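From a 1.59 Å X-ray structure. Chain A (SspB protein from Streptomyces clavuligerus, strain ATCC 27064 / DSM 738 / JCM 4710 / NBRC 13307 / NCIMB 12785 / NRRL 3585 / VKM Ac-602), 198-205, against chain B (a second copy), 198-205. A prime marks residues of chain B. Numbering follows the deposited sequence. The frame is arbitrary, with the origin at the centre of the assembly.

Chain A 198-205: LSCPFREL
Chain B (198-205) LSCPFREL

How do the two copies face each other? Each runs as an extended loop from Leu198 to Cys200 and then winds into a 3-10 segment from Pro201 to Leu205. In chain B phi/psi is -94/151 at Leu198′, -69/150 at Ser199′ and -146/114 at Cys200′, then near -70/-15 through the turn, with Arg203′ at -64/-24; chain A follows within a few degrees. The register is antiparallel and nearly twofold: the CA atoms of Pro201 and Pro201′ lie 7.4 Å apart, Ser199 CA is 7.3 Å from Glu204′ CA, and Glu204 CA is 7.2 Å from Ser199′ CA. Together the stretches bury 292 Å², about two thirds of it on the two glutamates.

What does the loop of chain B offer its partner? Leu198′ points away (chi1 m) and makes no contact, yet its carbonyl serves the arginine of its own chain. Ser199′ points sideways with chi1 p; its CB lies 3.4 Å from Glu204 OE1, while its OG is hydrogen-bonded elsewhere in the structure. The CA-to-CB bond of Cys200′ points away (chi1 t), and the residue contributes its amide: N donates to Glu204 OE1 at 2.8 Å, with an angle of 145° at the hydrogen. In the twofold-related bond, Cys200 N donates to Glu204′ OE1 at 3.0 Å.

How does the 3-10 turn set up the charged residues? Pro201′, with its ring in the C-gamma endo pucker, opens the turn; its phi of -68° suits the segment, and lacking an amide hydrogen it needs no acceptor at this position. Arg203′ N bonds to Cys200′ O at 3.1 Å, Glu204′ N to Pro201′ O at 3.2 Å and Leu205′ N to Phe202′ O at 3.1 Å. Phe202′ (chi1 m, chi2 -84°) points away and is buried without touching the chain A stretch. Arg203′ points toward chain A, its side chain extended as m, t, t with chi4 at 148°. Its NH1 reaches Leu198′ O at 2.8 Å within the chain and Glu204 OE2 at 2.9 Å across the contact, the latter a salt bridge at the edge of the guanidinium, near its plane. Holding the loop carbonyl and the partner's carboxylate with one nitrogen ties the fold of the stretch to the pairing.

Why is Glu204′ the centre of the contact? It points toward chain A and has 97 Å² covered, the most of any residue here. With chi1 at -70° (m), chi2 at -145°, between wells, and chi3 at -125°, its two oxygens take different partners: OE1 accepts from Cys200 N, and OE2 lies 2.8 Å from Arg203 NH1 in a salt bridge. Both carboxylate oxygens are thus satisfied, which compensates for burying the charge. Ser199 CB packs 3.3 Å from Glu204′ OE1. Leu205′ (m, t) ends the stretch out of reach of the chain A stretch.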

# COMPACT_ATOMS: atom_id res chain seq x y z
N LEU A 198 6.61 4.61 -8.48
CA LEU A 198 6.45 4.39 -7.04
C LEU A 198 5.05 4.02 -6.68
O LEU A 198 4.13 4.48 -7.37
CB LEU A 198 6.79 5.70 -6.34
CG LEU A 198 8.23 6.16 -6.53
CD1 LEU A 198 8.29 7.68 -6.37
CD2 LEU A 198 9.22 5.43 -5.63
N SER A 199 4.85 3.23 -5.64
CA SER A 199 3.54 3.03 -5.05
C SER A 199 3.01 4.33 -4.42
O SER A 199 3.82 5.20 -3.99
CB SER A 199 3.59 1.92 -3.98
OG SER A 199 4.55 2.22 -2.97
N CYS A 200 1.69 4.47 -4.32
CA CYS A 200 1.12 5.51 -3.49
C CYS A 200 -0.22 4.95 -2.94
O CYS A 200 -1.15 4.74 -3.74
CB CYS A 200 0.85 6.81 -4.27
SG CYS A 200 0.26 8.10 -3.13
N PRO A 201 -0.32 4.71 -1.63
CA PRO A 201 -1.49 3.97 -1.12
C PRO A 201 -2.80 4.72 -1.25
O PRO A 201 -3.88 4.12 -1.14
CB PRO A 201 -1.14 3.72 0.35
CG PRO A 201 -0.12 4.77 0.69
CD PRO A 201 0.65 5.07 -0.56
N PHE A 202 -2.72 6.03 -1.52
CA PHE A 202 -3.94 6.83 -1.71
C PHE A 202 -4.66 6.50 -3.02
O PHE A 202 -5.85 6.83 -3.19
CB PHE A 202 -3.64 8.35 -1.58
CG PHE A 202 -3.24 8.73 -0.18
CD1 PHE A 202 -4.23 8.99 0.78
CD2 PHE A 202 -1.88 8.73 0.20
CE1 PHE A 202 -3.87 9.25 2.11
CE2 PHE A 202 -1.53 8.99 1.55
CZ PHE A 202 -2.52 9.31 2.48
N ARG A 203 -3.96 5.84 -3.93
CA ARG A 203 -4.64 5.35 -5.19
C ARG A 203 -5.72 4.33 -4.89
O ARG A 203 -6.64 4.22 -5.68
CB ARG A 203 -3.63 4.78 -6.17
CG ARG A 203 -2.64 5.82 -6.69
CD ARG A 203 -1.41 5.16 -7.33
NE ARG A 203 -0.41 6.19 -7.65
CZ ARG A 203 0.89 5.88 -7.79
NH1 ARG A 203 1.31 4.63 -7.76
NH2 ARG A 203 1.75 6.89 -8.03
N GLU A 204 -5.62 3.67 -3.74
CA GLU A 204 -6.64 2.69 -3.34
C GLU A 204 -8.00 3.31 -3.05
O GLU A 204 -8.99 2.60 -3.00
CB GLU A 204 -6.19 1.92 -2.10
CG GLU A 204 -5.06 0.95 -2.46
CD GLU A 204 -5.35 -0.45 -1.94
OE1 GLU A 204 -4.51 -1.04 -1.26
OE2 GLU A 204 -6.43 -0.96 -2.26
N LEU A 205 -8.02 4.63 -2.82
CA LEU A 205 -9.29 5.31 -2.56
C LEU A 205 -10.18 5.48 -3.79
O LEU A 205 -11.36 5.76 -3.66
CB LEU A 205 -9.05 6.71 -1.95
CG LEU A 205 -8.73 6.80 -0.45
CD1 LEU A 205 -8.62 5.55 0.42
CD2 LEU A 205 -7.97 8.00 0.00
N LEU B 198 -9.55 -4.00 3.54
CA LEU B 198 -8.12 -3.86 3.86
C LEU B 198 -7.39 -3.36 2.64
O LEU B 198 -7.81 -3.60 1.52
CB LEU B 198 -7.52 -5.18 4.33
CG LEU B 198 -8.21 -5.63 5.62
CD1 LEU B 198 -8.32 -7.11 5.69
CD2 LEU B 198 -7.52 -5.05 6.83
N SER B 199 -6.30 -2.64 2.84
CA SER B 199 -5.42 -2.34 1.73
C SER B 199 -4.70 -3.61 1.20
O SER B 199 -4.52 -4.59 1.94
CB SER B 199 -4.39 -1.27 2.12
OG SER B 199 -3.54 -1.74 3.16
N CYS B 200 -4.38 -3.62 -0.11
CA CYS B 200 -3.52 -4.73 -0.59
C CYS B 200 -2.66 -4.14 -1.68
O CYS B 200 -3.22 -3.71 -2.72
CB CYS B 200 -4.37 -5.90 -1.17
SG CYS B 200 -3.24 -7.24 -1.59
N PRO B 201 -1.35 -4.06 -1.46
CA PRO B 201 -0.52 -3.28 -2.40
C PRO B 201 -0.43 -3.92 -3.78
O PRO B 201 -0.04 -3.27 -4.75
CB PRO B 201 0.85 -3.22 -1.70
CG PRO B 201 0.86 -4.44 -0.78
CD PRO B 201 -0.57 -4.59 -0.31
N PHE B 202 -0.85 -5.17 -3.90
CA PHE B 202 -0.82 -5.82 -5.21
C PHE B 202 -1.88 -5.30 -6.17
O PHE B 202 -1.76 -5.51 -7.38
CB PHE B 202 -0.92 -7.33 -5.05
CG PHE B 202 0.29 -7.90 -4.34
CD1 PHE B 202 1.45 -8.21 -5.05
CD2 PHE B 202 0.32 -7.98 -2.94
CE1 PHE B 202 2.58 -8.74 -4.41
CE2 PHE B 202 1.47 -8.45 -2.28
CZ PHE B 202 2.61 -8.82 -3.03
N ARG B 203 -2.87 -4.57 -5.63
CA ARG B 203 -3.88 -3.97 -6.51
C ARG B 203 -3.27 -2.93 -7.44
O ARG B 203 -3.80 -2.68 -8.54
CB ARG B 203 -5.04 -3.40 -5.70
CG ARG B 203 -5.75 -4.42 -4.86
CD ARG B 203 -6.72 -3.75 -3.89
NE ARG B 203 -7.34 -4.81 -3.06
CZ ARG B 203 -7.70 -4.61 -1.79
NH1 ARG B 203 -7.56 -3.40 -1.28
NH2 ARG B 203 -8.24 -5.57 -1.05
N GLU B 204 -2.13 -2.36 -7.05
CA GLU B 204 -1.49 -1.36 -7.89
C GLU B 204 -0.93 -1.93 -9.16
O GLU B 204 -0.63 -1.14 -10.07
CB GLU B 204 -0.35 -0.61 -7.16
CG GLU B 204 -0.89 0.28 -6.09
CD GLU B 204 -0.06 1.55 -5.97
OE1 GLU B 204 0.41 1.85 -4.88
OE2 GLU B 204 0.11 2.25 -7.00
N LEU B 205 -0.79 -3.25 -9.25
CA LEU B 205 -0.24 -3.90 -10.47
C LEU B 205 -1.26 -3.86 -11.61
O LEU B 205 -0.86 -4.10 -12.74
CB LEU B 205 0.25 -5.35 -10.19
CG LEU B 205 1.29 -5.46 -9.05
CD1 LEU B 205 1.72 -6.92 -8.91
CD2 LEU B 205 2.46 -4.46 -9.22